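Side-chain contacts in beta-galactosidase (Trichoderma reesei, PDB 3OG2), which probably hydrolyses terminal non-reducing beta-D-galactose residues in beta-D-galactosides, as a member of glycoside hydrolase family 35: residues 942-945 and 946-949; 182-185 and 186-190; 152-155 and 156-160. All coordinates share one frame; numbering follows the deposited sequence. Where two conformers were deposited one is given.

Contact 1 (942-945 and 946-949); sequences PVPE and GILD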
loop_
_atom_site.group_PDB
_atom_site.type_symbol
_atom_site.label_atom_id
_atom_site.label_comp_id
_atom_site.label_asym_id
_atom_site.label_seq_id
_atom_site.Cartn_x
_atom_site.Cartn_y
_atom_site.Cartn_z
ATOM N N PRO A 942 13.916 1.710 -4.523
ATOM C CA PRO A 942 14.229 1.755 -3.072
ATOM C C PRO A 942 14.360 0.336 -2.557
ATOM O O PRO A 942 13.667 -0.604 -3.038
ATOM C CB PRO A 942 12.980 2.385 -2.453
ATOM C CG PRO A 942 11.894 2.107 -3.433
ATOM C CD PRO A 942 12.537 2.133 -4.796
ATOM N N VAL A 943 15.227 0.137 -1.585
ATOM C CA VAL A 943 15.442 -1.157 -0.928
ATOM C C VAL A 943 15.478 -0.884 0.550
ATOM O O VAL A 943 16.281 -0.046 0.931
ATOM C CB VAL A 943 16.704 -1.869 -1.429
ATOM C CG1 VAL A 943 16.818 -3.214 -0.729
ATOM C CG2 VAL A 943 16.630 -2.007 -2.959
ATOM N N PRO A 944 14.654 -1.519 1.372
ATOM C CA PRO A 944 14.633 -1.129 2.785
ATOM C C PRO A 944 15.832 -1.601 3.594
ATOM O O PRO A 944 16.384 -2.659 3.376
ATOM C CB PRO A 944 13.402 -1.861 3.327
ATOM C CG PRO A 944 13.239 -3.034 2.411
ATOM C CD PRO A 944 13.711 -2.602 1.046
ATOM N N GLU A 945 16.201 -0.752 4.595
ATOM C CA GLU A 945 17.028 -1.234 5.679
ATOM C C GLU A 945 16.436 -2.518 6.232
ATOM O O GLU A 945 15.214 -2.603 6.352
ATOM C CB GLU A 945 17.083 -0.145 6.777
ATOM C CG GLU A 945 18.079 -0.474 7.884
ATOM C CD GLU A 945 18.100 0.613 8.929
ATOM O OE1 GLU A 945 17.735 1.779 8.618
ATOM O OE2 GLU A 945 18.500 0.320 10.076
ATOM N N GLY A 946 17.266 -3.520 6.523
ATOM C CA GLY A 946 16.708 -4.831 6.904
ATOM C C GLY A 946 17.055 -5.782 5.799
ATOM O O GLY A 946 17.696 -6.826 6.001
ATOM N N ILE A 947 16.682 -5.463 4.569
ATOM C CA ILE A 947 17.169 -6.160 3.390
ATOM C C ILE A 947 18.636 -5.699 3.146
ATOM O O ILE A 947 19.489 -6.570 2.996
ATOM C CB ILE A 947 16.286 -5.941 2.160
ATOM C CG1 ILE A 947 14.863 -6.488 2.364
ATOM C CG2 ILE A 947 16.939 -6.598 0.942
ATOM C CD1 ILE A 947 14.783 -7.988 2.658
ATOM N N LEU A 948 18.844 -4.392 3.174
ATOM C CA LEU A 948 20.232 -3.915 3.260
ATOM C C LEU A 948 20.752 -3.931 4.688
ATOM O O LEU A 948 19.998 -3.606 5.629
ATOM C CB LEU A 948 20.264 -2.467 2.782
ATOM C CG LEU A 948 20.253 -2.264 1.273
ATOM C CD1 LEU A 948 19.902 -0.831 0.913
ATOM C CD2 LEU A 948 21.624 -2.624 0.652
ATOM N N ASP A 949 22.020 -4.238 4.900
ATOM C CA ASP A 949 22.722 -4.188 6.153
ATOM C C ASP A 949 23.491 -2.875 6.171
ATOM O O ASP A 949 24.444 -2.679 5.396
ATOM C CB ASP A 949 23.639 -5.421 6.276
ATOM C CG ASP A 949 24.360 -5.472 7.610
ATOM O OD1 ASP A 949 24.375 -4.461 8.347
ATOM O OD2 ASP A 949 24.991 -6.522 7.940
#

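Contact 2 (182-185 and 186-190); sequences SGAA and EGVLF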
loop_
_atom_site.group_PDB
_atom_site.type_symbol
_atom_site.label_atom_id
_atom_site.label_comp_id
_atom_site.label_asym_id
_atom_site.label_seq_id
_atom_site.Cartn_x
_atom_site.Cartn_y
_atom_site.Cartn_z
ATOM N N SER A 182 -18.287 -9.476 -7.357
ATOM C CA SER A 182 -19.230 -8.412 -7.696
ATOM C C SER A 182 -19.860 -8.526 -9.075
ATOM O O SER A 182 -20.856 -7.825 -9.332
ATOM C CB SER A 182 -18.487 -7.067 -7.642
ATOM O OG SER A 182 -18.043 -6.900 -6.279
ATOM N N GLY A 183 -19.414 -9.448 -9.876
ATOM C CA GLY A 183 -20.073 -9.771 -11.125
ATOM C C GLY A 183 -19.352 -10.927 -11.791
ATOM O O GLY A 183 -18.352 -11.467 -11.308
ATOM N N ALA A 184 -19.907 -11.347 -12.915
ATOM C CA ALA A 184 -19.312 -12.521 -13.581
ATOM C C ALA A 184 -19.481 -12.411 -15.085
ATOM O O ALA A 184 -20.191 -11.554 -15.606
ATOM C CB ALA A 184 -20.015 -13.772 -13.084
ATOM N N ALA A 185 -18.792 -13.293 -15.791
ATOM C CA ALA A 185 -18.872 -13.351 -17.242
ATOM C C ALA A 185 -20.264 -13.793 -17.689
ATOM O O ALA A 185 -21.054 -14.356 -16.922
ATOM C CB ALA A 185 -17.814 -14.302 -17.733
ATOM N N GLU A 186 -20.554 -13.515 -18.952
ATOM C CA GLU A 186 -21.897 -13.805 -19.490
ATOM C C GLU A 186 -22.209 -15.276 -19.309
ATOM O O GLU A 186 -21.321 -16.105 -19.574
ATOM C CB GLU A 186 -21.917 -13.361 -20.960
ATOM C CG GLU A 186 -23.309 -13.447 -21.572
ATOM C CD GLU A 186 -24.066 -12.133 -21.587
ATOM O OE1 GLU A 186 -24.602 -11.733 -20.523
ATOM O OE2 GLU A 186 -24.137 -11.497 -22.667
ATOM N N GLY A 187 -23.385 -15.679 -18.850
ATOM C CA GLY A 187 -23.705 -17.119 -18.798
ATOM C C GLY A 187 -23.283 -17.760 -17.477
ATOM O O GLY A 187 -23.649 -18.896 -17.188
ATOM N N VAL A 188 -22.502 -17.088 -16.629
ATOM C CA VAL A 188 -22.023 -17.687 -15.415
ATOM C C VAL A 188 -22.924 -17.316 -14.255
ATOM O O VAL A 188 -23.230 -16.142 -14.088
ATOM C CB VAL A 188 -20.568 -17.201 -15.142
ATOM C CG1 VAL A 188 -20.176 -17.686 -13.761
ATOM C CG2 VAL A 188 -19.653 -17.739 -16.228
ATOM N N LEU A 189 -23.341 -18.304 -13.474
ATOM C CA LEU A 189 -24.184 -18.067 -12.302
ATOM C C LEU A 189 -23.605 -16.987 -11.389
ATOM O O LEU A 189 -22.483 -17.131 -10.898
ATOM C CB LEU A 189 -24.284 -19.330 -11.441
ATOM C CG LEU A 189 -25.151 -19.237 -10.182
ATOM C CD1 LEU A 189 -26.595 -18.802 -10.485
ATOM C CD2 LEU A 189 -25.179 -20.563 -9.397
ATOM N N PHE A 190 -24.400 -15.934 -11.197
ATOM C CA PHE A 190 -23.937 -14.880 -10.295
ATOM C C PHE A 190 -25.105 -14.158 -9.670
ATOM O O PHE A 190 -25.987 -13.725 -10.447
ATOM C CB PHE A 190 -23.057 -13.858 -11.053
ATOM C CG PHE A 190 -22.541 -12.774 -10.086
ATOM C CD1 PHE A 190 -23.199 -11.565 -9.845
ATOM C CD2 PHE A 190 -21.366 -13.047 -9.374
ATOM C CE1 PHE A 190 -22.732 -10.676 -8.883
ATOM C CE2 PHE A 190 -20.879 -12.187 -8.426
ATOM C CZ PHE A 190 -21.627 -11.072 -8.186
HETATM O O HOH W 1 -23.178 -13.738 -15.251
#

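Contact 3 (152-155 and 156-160); sequences NYVA and HIASI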
loop_
_atom_site.group_PDB
_atom_site.type_symbol
_atom_site.label_atom_id
_atom_site.label_comp_id
_atom_site.label_asym_id
_atom_site.label_seq_id
_atom_site.Cartn_x
_atom_site.Cartn_y
_atom_site.Cartn_z
ATOM N N ASN A 152 -6.611 -26.255 1.645
ATOM C CA ASN A 152 -5.442 -26.320 2.514
ATOM C C ASN A 152 -5.003 -24.907 2.879
ATOM O O ASN A 152 -4.687 -24.651 4.059
ATOM C CB ASN A 152 -4.320 -27.075 1.769
ATOM C CG ASN A 152 -3.132 -27.329 2.685
ATOM O OD1 ASN A 152 -3.260 -27.769 3.826
ATOM N ND2 ASN A 152 -1.924 -27.078 2.174
ATOM N N TYR A 153 -4.965 -23.994 1.935
ATOM C CA TYR A 153 -4.546 -22.627 2.235
ATOM C C TYR A 153 -5.509 -22.010 3.208
ATOM O O TYR A 153 -5.080 -21.409 4.214
ATOM C CB TYR A 153 -4.524 -21.814 0.900
ATOM C CG TYR A 153 -4.419 -20.339 1.180
ATOM C CD1 TYR A 153 -3.220 -19.769 1.683
ATOM C CD2 TYR A 153 -5.496 -19.488 0.949
ATOM C CE1 TYR A 153 -3.170 -18.370 1.939
ATOM C CE2 TYR A 153 -5.446 -18.149 1.203
ATOM C CZ TYR A 153 -4.280 -17.589 1.695
ATOM O OH TYR A 153 -4.220 -16.243 1.940
ATOM N N VAL A 154 -6.818 -22.115 2.983
ATOM C CA VAL A 154 -7.724 -21.405 3.913
ATOM C C VAL A 154 -7.671 -22.016 5.279
ATOM O O VAL A 154 -7.652 -21.300 6.305
ATOM C CB VAL A 154 -9.165 -21.310 3.371
ATOM C CG1 VAL A 154 -10.019 -20.545 4.366
ATOM C CG2 VAL A 154 -9.133 -20.641 1.974
ATOM N N ALA A 155 -7.594 -23.355 5.374
ATOM C CA ALA A 155 -7.530 -23.982 6.678
ATOM C C ALA A 155 -6.345 -23.468 7.467
ATOM O O ALA A 155 -6.461 -23.194 8.673
ATOM C CB ALA A 155 -7.474 -25.500 6.510
ATOM N N HIS A 156 -5.195 -23.339 6.803
ATOM C CA HIS A 156 -4.001 -22.887 7.492
ATOM C C HIS A 156 -4.065 -21.401 7.811
ATOM O O HIS A 156 -3.816 -20.975 8.952
ATOM C CB HIS A 156 -2.731 -23.147 6.627
ATOM C CG HIS A 156 -2.312 -24.569 6.741
ATOM N ND1 HIS A 156 -2.829 -25.618 5.985
ATOM C CD2 HIS A 156 -1.354 -25.101 7.552
ATOM C CE1 HIS A 156 -2.212 -26.753 6.362
ATOM N NE2 HIS A 156 -1.320 -26.458 7.310
ATOM N N ILE A 157 -4.367 -20.551 6.799
ATOM C CA ILE A 157 -4.275 -19.105 7.063
ATOM C C ILE A 157 -5.404 -18.648 7.973
ATOM O O ILE A 157 -5.201 -17.765 8.826
ATOM C CB ILE A 157 -4.215 -18.306 5.741
ATOM C CG1 ILE A 157 -3.633 -16.904 5.986
ATOM C CG2 ILE A 157 -5.581 -18.197 5.039
ATOM C CD1 ILE A 157 -2.165 -16.893 6.358
ATOM N N ALA A 158 -6.611 -19.210 7.845
ATOM C CA ALA A 158 -7.700 -18.756 8.700
ATOM C C ALA A 158 -7.469 -19.258 10.090
ATOM O O ALA A 158 -7.903 -18.575 11.030
ATOM C CB ALA A 158 -9.051 -19.154 8.121
ATOM N N SER A 159 -6.768 -20.374 10.299
ATOM C CA SER A 159 -6.483 -20.737 11.703
ATOM C C SER A 159 -5.401 -19.844 12.296
ATOM O O SER A 159 -5.499 -19.512 13.476
ATOM C CB SER A 159 -6.118 -22.201 11.781
ATOM O OG SER A 159 -4.887 -22.496 11.184
ATOM N N ILE A 160 -4.415 -19.400 11.492
ATOM C CA ILE A 160 -3.442 -18.412 11.964
ATOM C C ILE A 160 -4.150 -17.128 12.341
ATOM O O ILE A 160 -3.918 -16.551 13.406
ATOM C CB ILE A 160 -2.401 -18.166 10.854
ATOM C CG1 ILE A 160 -1.404 -19.346 10.775
ATOM C CG2 ILE A 160 -1.650 -16.859 11.032
ATOM C CD1 ILE A 160 -0.598 -19.408 9.504
#

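Contact 1 (942-945 and 946-949)
V943 and I947 meet through their methyl branches, V943 CG1 lying 3.8 Å from I947 CG2, with the two side chains crossing at about a right angle. V943 holds CG1 opposite its own backbone N (chi1 -178°), which swings that methyl forward beside the carbonyl carbon and into the turn, where it also comes within 4.1 Å of L948 CG. L948 reaches back the other way and lays CD1 3.7 Å from V943 O. Next to this branched aliphatic cluster, the ring of P944 runs alongside I947 with both pointing the same way, P944 CG being 3.8 Å from I947 CG1. Proline suits the place: its ring offers a rigid apolar flank to I947. Its carbonyl, by contrast, closes the turn. P944 O accepts a nearly straight bond from L948 N (3.0 Å, 168°), which defines an alpha turn, and a weak one from I947 N. Inside the turn G946 N binds L948 O at 2.9 Å. G946, at phi 113°, occupies a region of backbone space that glycine enters easily, with E945 O close by its CA. At the polar edge E945 leads away from the cluster, extended, and its OE1 forms a salt bridge with R985. The turn follows strand 940-943, which pairs with strand 900-908, and leads toward strand 953-962 of another sheet. F906 and L904 of strand 900-908, V923 of strand 917-923, and F926 and Y928 of strand 926-932 pack around the aliphatic side chains.

Contact 2 (182-185 and 186-190)
F190 lays one face of its ring over the backbone of G183, with G183 CA 3.5 Å from the ring centroid and only 11° off the normal, a CH-pi contact. A184 N lies over the same face but displaced toward the rim, while S182 C approaches obliquely, 3.2 Å from F190 CZ. The ring thus rests on the extended backbone of G183. It reaches there because CG of F190 stands opposite the backbone N (chi1 -178°); beyond the contact, F190 also meets the ring of Y181, their planes at about 50°. Nearer the turn the packing becomes aliphatic: A184 CB touches F190 CB at 3.7 Å and V188 CG1 at 4.0 Å, the single methyl of A184 fitting against both residues of the other arm. A185 O then accepts from V188 N (3.1 Å), the donor standing above the carbonyl plane. A water joins the arms a second time, donating to A185 O at 2.8 Å and to V188 O at 2.7 Å, so the A185 carbonyl is gripped twice. Behind the ring contact, S182 OG is anchored by D216 and A217, and its side chain lies about 4 Å from that of E180, a galactose-binding residue. Residues 185-188 form a type II beta turn, with G187 in the third position where positive phi is usual, at the tip of a loop that follows strand 172-177 of the TIM barrel.

Contact 3 (152-155 and 156-160)
N152 O is held twice by H156: the backbone N donates at 3.1 Å and ring ND1 at 2.8 Å, from opposite faces of the carbonyl plane. H156 sets CG beside its own backbone N (chi1 -80°), folding the ring back along the preceding turn so that N152 O lies at its edge, in the ring plane. As the donor of this bond ND1 carries a proton. The N152 amide stands almost perpendicular to this ring, OD1 only 2.9 Å from H156 CE1. One residue on, I157 CG2 sits over a face of the Y153 ring, 3.9 Å from its centroid, a CH-pi contact between side chains lying alongside each other. I157 N bonds Y153 O at 2.8 Å and A158 N bonds V154 O, the ordinary i to i+4 pattern. This is the middle of helix 144-163, the crossover between parallel strands 110-116 and 172-177 in a beta-alpha-beta unit of the TIM barrel. V154 CG1 meets A158 CB at 4.1 Å, and the small A158 also packs against A206 of a nearby loop. Farther out, N152 ND2 binds E83 and F89 stacks on H156. The Y153 ring stacks with W79, while its OH reaches beyond the helix to bond P115 O on strand 110-116.

How the contacts relate
Along the chain contact 3 comes first, then contact 2, then contact 1. Contacts 3 and 2 both belong to the family 35 TIM barrel and flank strand 172-177: helix 144-163 leads into it and the loop of 182-190 follows it, after N179 and E180 of the galactose site. They are nonetheless about 27 Å apart between centres and about 17 Å between nearest atoms. Contact 1 lies in a C-terminal all-beta domain, between strands of two sheets; its centre lies about 30 Å from that of contact 3 and about 44 Å from that of contact 2, on the opposite side of the chain's centre. None touches another; each is a local contact within one continuous stretch.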